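Local coordinates for bacteriophage virulence determinant (Salmonella enterica subsp. enterica serovar Typhimurium str. 14028S, PDB 6GGR), which probably acts as a zinc-dependent protease of the PipA family, a phage-encoded virulence effector that would cleave proteins of the infected host cell, at residues 45-57 and 96-110. Sequence-based numbering, arbitrary orientation.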
loop_
_atom_site.group_PDB
_atom_site.type_symbol
_atom_site.label_atom_id
_atom_site.label_comp_id
_atom_site.label_asym_id
_atom_site.label_seq_id
_atom_site.Cartn_x
_atom_site.Cartn_y
_atom_site.Cartn_z
ATOM N N LEU B 45 -18.680 14.558 -13.245
ATOM C CA LEU B 45 -17.879 13.338 -13.260
ATOM C C LEU B 45 -17.885 12.649 -11.902
ATOM O O LEU B 45 -17.885 11.414 -11.824
ATOM C CB LEU B 45 -16.445 13.660 -13.677
ATOM C CG LEU B 45 -16.256 14.289 -15.057
ATOM C CD1 LEU B 45 -14.842 14.827 -15.193
ATOM C CD2 LEU B 45 -16.544 13.284 -16.153
ATOM N N ALA B 46 -17.872 13.428 -10.818
ATOM C CA ALA B 46 -17.888 12.841 -9.482
ATOM C C ALA B 46 -19.131 11.981 -9.276
ATOM O O ALA B 46 -19.039 10.839 -8.810
ATOM C CB ALA B 46 -17.817 13.945 -8.428
ATOM N N GLU B 47 -20.306 12.523 -9.608
ATOM C CA GLU B 47 -21.539 11.745 -9.511
ATOM C C GLU B 47 -21.483 10.513 -10.404
ATOM O O GLU B 47 -22.025 9.457 -10.055
ATOM C CB GLU B 47 -22.741 12.616 -9.879
ATOM C CG GLU B 47 -23.327 13.400 -8.712
ATOM C CD GLU B 47 -24.360 14.423 -9.148
ATOM O OE1 GLU B 47 -25.015 14.207 -10.189
ATOM O OE2 GLU B 47 -24.510 15.449 -8.450
ATOM N N TYR B 48 -20.832 10.627 -11.563
ATOM C CA TYR B 48 -20.732 9.487 -12.467
ATOM C C TYR B 48 -19.838 8.393 -11.897
ATOM O O TYR B 48 -20.058 7.209 -12.174
ATOM C CB TYR B 48 -20.198 9.935 -13.831
ATOM C CG TYR B 48 -21.062 10.949 -14.564
ATOM C CD1 TYR B 48 -22.353 11.241 -14.138
ATOM C CD2 TYR B 48 -20.582 11.610 -15.689
ATOM C CE1 TYR B 48 -23.135 12.163 -14.806
ATOM C CE2 TYR B 48 -21.360 12.533 -16.365
ATOM C CZ TYR B 48 -22.635 12.805 -15.918
ATOM O OH TYR B 48 -23.418 13.722 -16.581
ATOM N N LEU B 49 -18.832 8.760 -11.105
ATOM C CA LEU B 49 -17.886 7.785 -10.576
ATOM C C LEU B 49 -18.291 7.264 -9.200
ATOM O O LEU B 49 -18.087 6.081 -8.909
ATOM C CB LEU B 49 -16.485 8.399 -10.502
ATOM C CG LEU B 49 -15.341 7.481 -10.060
ATOM C CD1 LEU B 49 -14.919 6.549 -11.185
ATOM C CD2 LEU B 49 -14.156 8.294 -9.564
ATOM N N ILE B 50 -18.867 8.116 -8.353
ATOM C CA ILE B 50 -19.104 7.803 -6.946
ATOM C C ILE B 50 -20.603 7.744 -6.687
ATOM O O ILE B 50 -21.342 8.664 -7.059
ATOM C CB ILE B 50 -18.435 8.839 -6.026
ATOM C CG1 ILE B 50 -16.946 8.984 -6.366
ATOM C CG2 ILE B 50 -18.625 8.465 -4.563
ATOM C CD1 ILE B 50 -16.163 7.682 -6.359
ATOM N N SER B 51 -21.046 6.672 -6.028
ATOM C CA SER B 51 -22.435 6.554 -5.597
ATOM C C SER B 51 -22.627 7.076 -4.178
ATOM O O SER B 51 -23.524 7.887 -3.926
ATOM C CB SER B 51 -22.898 5.097 -5.670
ATOM O OG SER B 51 -22.231 4.302 -4.707
ATOM N N GLY B 52 -21.803 6.609 -3.245
ATOM C CA GLY B 52 -21.861 7.063 -1.879
ATOM C C GLY B 52 -20.660 6.600 -1.082
ATOM O O GLY B 52 -19.742 5.965 -1.611
ATOM N N PRO B 53 -20.640 6.920 0.210
ATOM C CA PRO B 53 -19.542 6.453 1.064
ATOM C C PRO B 53 -19.583 4.945 1.247
ATOM O O PRO B 53 -20.639 4.311 1.167
ATOM C CB PRO B 53 -19.780 7.175 2.396
ATOM C CG PRO B 53 -20.870 8.172 2.158
ATOM C CD PRO B 53 -21.612 7.753 0.937
ATOM N N GLY B 54 -18.409 4.373 1.506
ATOM C CA GLY B 54 -18.286 2.943 1.723
ATOM C C GLY B 54 -16.849 2.469 1.648
ATOM O O GLY B 54 -16.154 2.736 0.661
ATOM N N GLY B 55 -16.395 1.755 2.678
ATOM C CA GLY B 55 -15.003 1.389 2.804
ATOM C C GLY B 55 -14.698 -0.012 2.300
ATOM O O GLY B 55 -15.582 -0.799 1.971
ATOM N N MET B 56 -13.398 -0.308 2.248
ATOM C CA MET B 56 -12.947 -1.644 1.874
ATOM C C MET B 56 -13.601 -2.718 2.732
ATOM O O MET B 56 -13.869 -3.825 2.249
ATOM C CB MET B 56 -11.428 -1.731 2.008
ATOM C CG MET B 56 -10.673 -0.862 1.034
ATOM S SD MET B 56 -10.747 -1.530 -0.631
ATOM C CE MET B 56 -9.959 -0.216 -1.560
ATOM N N ASP B 57 -13.855 -2.417 4.005
ATOM C CA ASP B 57 -14.477 -3.374 4.907
ATOM C C ASP B 57 -15.957 -3.056 5.036
ATOM O O ASP B 57 -16.299 -1.949 5.478
ATOM C CB ASP B 57 -13.807 -3.330 6.274
ATOM C CG ASP B 57 -14.278 -4.445 7.187
ATOM O OD1 ASP B 57 -15.209 -5.183 6.798
ATOM O OD2 ASP B 57 -13.712 -4.588 8.290
ATOM N N TYR B 96 -17.521 5.495 -18.828
ATOM C CA TYR B 96 -18.899 5.973 -18.749
ATOM C C TYR B 96 -19.829 5.102 -19.583
ATOM O O TYR B 96 -20.924 4.742 -19.133
ATOM C CB TYR B 96 -18.994 7.431 -19.202
ATOM C CG TYR B 96 -20.386 8.007 -19.030
ATOM C CD1 TYR B 96 -20.781 8.567 -17.823
ATOM C CD2 TYR B 96 -21.307 7.975 -20.071
ATOM C CE1 TYR B 96 -22.054 9.090 -17.656
ATOM C CE2 TYR B 96 -22.584 8.496 -19.914
ATOM C CZ TYR B 96 -22.949 9.051 -18.705
ATOM O OH TYR B 96 -24.218 9.567 -18.551
ATOM N N ASP B 97 -19.406 4.746 -20.799
ATOM C CA ASP B 97 -20.265 3.965 -21.684
ATOM C C ASP B 97 -20.523 2.570 -21.124
ATOM O O ASP B 97 -21.617 2.020 -21.298
ATOM C CB ASP B 97 -19.637 3.865 -23.074
ATOM C CG ASP B 97 -19.534 5.213 -23.771
ATOM O OD1 ASP B 97 -20.399 6.081 -23.532
ATOM O OD2 ASP B 97 -18.589 5.401 -24.567
ATOM N N GLN B 98 -19.532 1.981 -20.453
ATOM C CA GLN B 98 -19.668 0.603 -19.990
ATOM C C GLN B 98 -20.474 0.509 -18.700
ATOM O O GLN B 98 -21.351 -0.354 -18.579
ATOM C CB GLN B 98 -18.290 -0.027 -19.777
ATOM C CG GLN B 98 -17.403 -0.015 -20.998
ATOM C CD GLN B 98 -18.107 -0.515 -22.245
ATOM O OE1 GLN B 98 -18.558 0.275 -23.076
ATOM N NE2 GLN B 98 -18.203 -1.832 -22.384
ATOM N N GLU B 99 -20.194 1.380 -17.730
ATOM C CA GLU B 99 -20.711 1.182 -16.381
ATOM C C GLU B 99 -21.203 2.480 -15.754
ATOM O O GLU B 99 -22.321 2.533 -15.233
ATOM C CB GLU B 99 -19.627 0.564 -15.496
ATOM C CG GLU B 99 -18.923 -0.636 -16.115
ATOM C CD GLU B 99 -17.875 -1.234 -15.199
ATOM O OE1 GLU B 99 -16.970 -0.491 -14.763
ATOM O OE2 GLU B 99 -17.958 -2.447 -14.910
ATOM N N LEU B 100 -20.411 3.522 -15.857
ATOM C CA LEU B 100 -20.740 4.667 -15.035
ATOM C C LEU B 100 -22.055 5.293 -15.396
ATOM O O LEU B 100 -22.615 6.039 -14.631
ATOM C CB LEU B 100 -19.613 5.739 -14.831
ATOM C CG LEU B 100 -18.350 5.323 -14.069
ATOM C CD1 LEU B 100 -17.314 6.429 -14.093
ATOM C CD2 LEU B 100 -18.603 4.861 -12.616
ATOM N N HIS B 101 -22.516 5.081 -16.611
ATOM C CA HIS B 101 -23.809 5.674 -16.916
ATOM C C HIS B 101 -24.902 5.059 -16.054
ATOM O O HIS B 101 -25.924 5.706 -15.794
ATOM C CB HIS B 101 -24.138 5.495 -18.392
ATOM C CG HIS B 101 -24.336 4.067 -18.787
ATOM N ND1 HIS B 101 -25.514 3.389 -18.561
ATOM C CD2 HIS B 101 -23.497 3.180 -19.370
ATOM C CE1 HIS B 101 -25.398 2.151 -19.002
ATOM N NE2 HIS B 101 -24.183 1.997 -19.497
ATOM N N ASP B 102 -24.694 3.826 -15.601
ATOM C CA ASP B 102 -25.650 3.132 -14.752
ATOM C C ASP B 102 -25.479 3.592 -13.308
ATOM O O ASP B 102 -24.405 3.425 -12.720
ATOM C CB ASP B 102 -25.445 1.624 -14.866
ATOM C CG ASP B 102 -26.543 0.828 -14.193
ATOM O OD1 ASP B 102 -27.201 1.364 -13.276
ATOM O OD2 ASP B 102 -26.746 -0.340 -14.583
ATOM N N VAL B 103 -26.545 4.155 -12.735
ATOM C CA VAL B 103 -26.491 4.683 -11.378
ATOM C C VAL B 103 -26.145 3.602 -10.362
ATOM O O VAL B 103 -25.706 3.918 -9.250
ATOM C CB VAL B 103 -27.834 5.366 -11.038
ATOM C CG1 VAL B 103 -27.860 5.859 -9.594
ATOM C CG2 VAL B 103 -28.097 6.526 -11.999
ATOM N N GLU B 104 -26.321 2.327 -10.716
ATOM C CA GLU B 104 -26.057 1.218 -9.806
ATOM C C GLU B 104 -24.803 0.436 -10.190
ATOM O O GLU B 104 -24.629 -0.706 -9.749
ATOM C CB GLU B 104 -27.275 0.293 -9.745
ATOM C CG GLU B 104 -28.380 0.796 -8.822
ATOM C CD GLU B 104 -28.050 0.608 -7.351
ATOM O OE1 GLU B 104 -27.092 -0.132 -7.043
ATOM O OE2 GLU B 104 -28.748 1.205 -6.502
ATOM N N GLN B 105 -24.009 1.017 -11.067
ATOM C CA GLN B 105 -22.675 0.479 -11.355
ATOM C C GLN B 105 -21.489 1.399 -10.820
ATOM O O GLN B 105 -20.372 1.190 -11.236
ATOM C CB GLN B 105 -22.484 0.051 -12.840
ATOM C CG GLN B 105 -23.284 -1.176 -13.293
ATOM C CD GLN B 105 -22.770 -1.800 -14.661
ATOM O OE1 GLN B 105 -21.867 -2.623 -14.676
ATOM N NE2 GLN B 105 -23.305 -1.346 -15.790
ATOM N N ARG B 106 -21.814 2.385 -10.004
ATOM C CA ARG B 106 -20.839 3.371 -9.478
ATOM C C ARG B 106 -19.980 2.816 -8.296
ATOM O O ARG B 106 -20.240 1.723 -7.814
ATOM C CB ARG B 106 -21.439 4.745 -9.149
ATOM C CG ARG B 106 -22.760 5.048 -9.809
ATOM C CD ARG B 106 -22.633 5.692 -11.178
ATOM N NE ARG B 106 -23.490 6.866 -11.302
ATOM C CZ ARG B 106 -23.879 7.410 -12.441
ATOM N NH1 ARG B 106 -23.510 6.921 -13.602
ATOM N NH2 ARG B 106 -24.625 8.474 -12.404
ATOM N N TRP B 107 -18.964 3.566 -7.862
ATOM C CA TRP B 107 -17.985 3.064 -6.858
ATOM C C TRP B 107 -18.260 3.680 -5.521
ATOM O O TRP B 107 -18.792 4.757 -5.434
ATOM C CB TRP B 107 -16.503 3.354 -7.272
ATOM C CG TRP B 107 -16.071 2.686 -8.526
ATOM C CD1 TRP B 107 -16.462 2.980 -9.763
ATOM C CD2 TRP B 107 -15.128 1.629 -8.651
ATOM N NE1 TRP B 107 -15.857 2.174 -10.652
ATOM C CE2 TRP B 107 -15.025 1.329 -9.990
ATOM C CE3 TRP B 107 -14.367 0.908 -7.737
ATOM C CZ2 TRP B 107 -14.206 0.349 -10.452
ATOM C CZ3 TRP B 107 -13.571 -0.058 -8.189
ATOM C CH2 TRP B 107 -13.485 -0.340 -9.526
ATOM N N LEU B 108 -17.941 2.925 -4.478
ATOM C CA LEU B 108 -17.975 3.476 -3.129
ATOM C C LEU B 108 -16.698 4.257 -2.859
ATOM O O LEU B 108 -15.597 3.806 -3.190
ATOM C CB LEU B 108 -18.125 2.357 -2.098
ATOM C CG LEU B 108 -19.475 1.636 -2.032
ATOM C CD1 LEU B 108 -19.404 0.440 -1.092
ATOM C CD2 LEU B 108 -20.569 2.595 -1.590
ATOM N N LEU B 109 -16.844 5.437 -2.265
ATOM C CA LEU B 109 -15.693 6.258 -1.899
ATOM C C LEU B 109 -15.321 5.949 -0.453
ATOM O O LEU B 109 -16.018 6.355 0.480
ATOM C CB LEU B 109 -16.003 7.738 -2.096
ATOM C CG LEU B 109 -14.893 8.700 -1.661
ATOM C CD1 LEU B 109 -13.604 8.420 -2.419
ATOM C CD2 LEU B 109 -15.318 10.146 -1.851
ATOM N N GLY B 110 -14.223 5.216 -0.264
ATOM C CA GLY B 110 -13.712 4.953 1.068
ATOM C C GLY B 110 -12.884 6.109 1.590
ATOM O O GLY B 110 -11.668 5.983 1.768
#
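Ile-50 pairs with Trp-107 and Pro-53 with Leu-109 in a short parallel strand pairing, through which the chain leaving helix 45-49 adds a short stretch beside strand 107-111, which bonds on its other side to strand 132-135 through Leu-108 and Gly-110 in this PipA-family fold. Helices 64-84 and 86-100 make the crossover between the two strands. Trp-107 uses both backbone polar atoms: its N donates to Leu-49 O (2.9 Å), and its O accepts from Ser-51 N (3.0 Å). Leu-109 N donates to Gly-52 O, while its O takes a longer, less direct bond from Gly-54 N (3.3 Å), so three residues advance from Ile-50 to Pro-53 against two from Trp-107 to Leu-109, the extra one taken up where the chain turns at Gly-52. Ile-50 and Trp-107 share a sheet face, and CG2 of Ile-50, anti to the backbone N, rests 3.7 Å from Leu-109 CB. Leu-49, with CG also anti to N (chi1 -176°), sends CD1 to within 3.8 Å of Leu-100 CD1 and 4.1 Å of Trp-107 CD1. Leu-172 of helix 160-173 backs Leu-49 and Leu-100; Ala-171 of the same helix meets Trp-107, whose side chain lies about 7 Å from that of His-170, a zinc ligand of this protein although no zinc is bound to this chain here. Leu-108 turns to the other face, CB against Gly-54 O. At the helical end the rings of Tyr-48 and Tyr-96 meet obliquely, planes 54° apart, with Tyr-96 CE1 over one face of Tyr-48, 3.5 Å from its CD2.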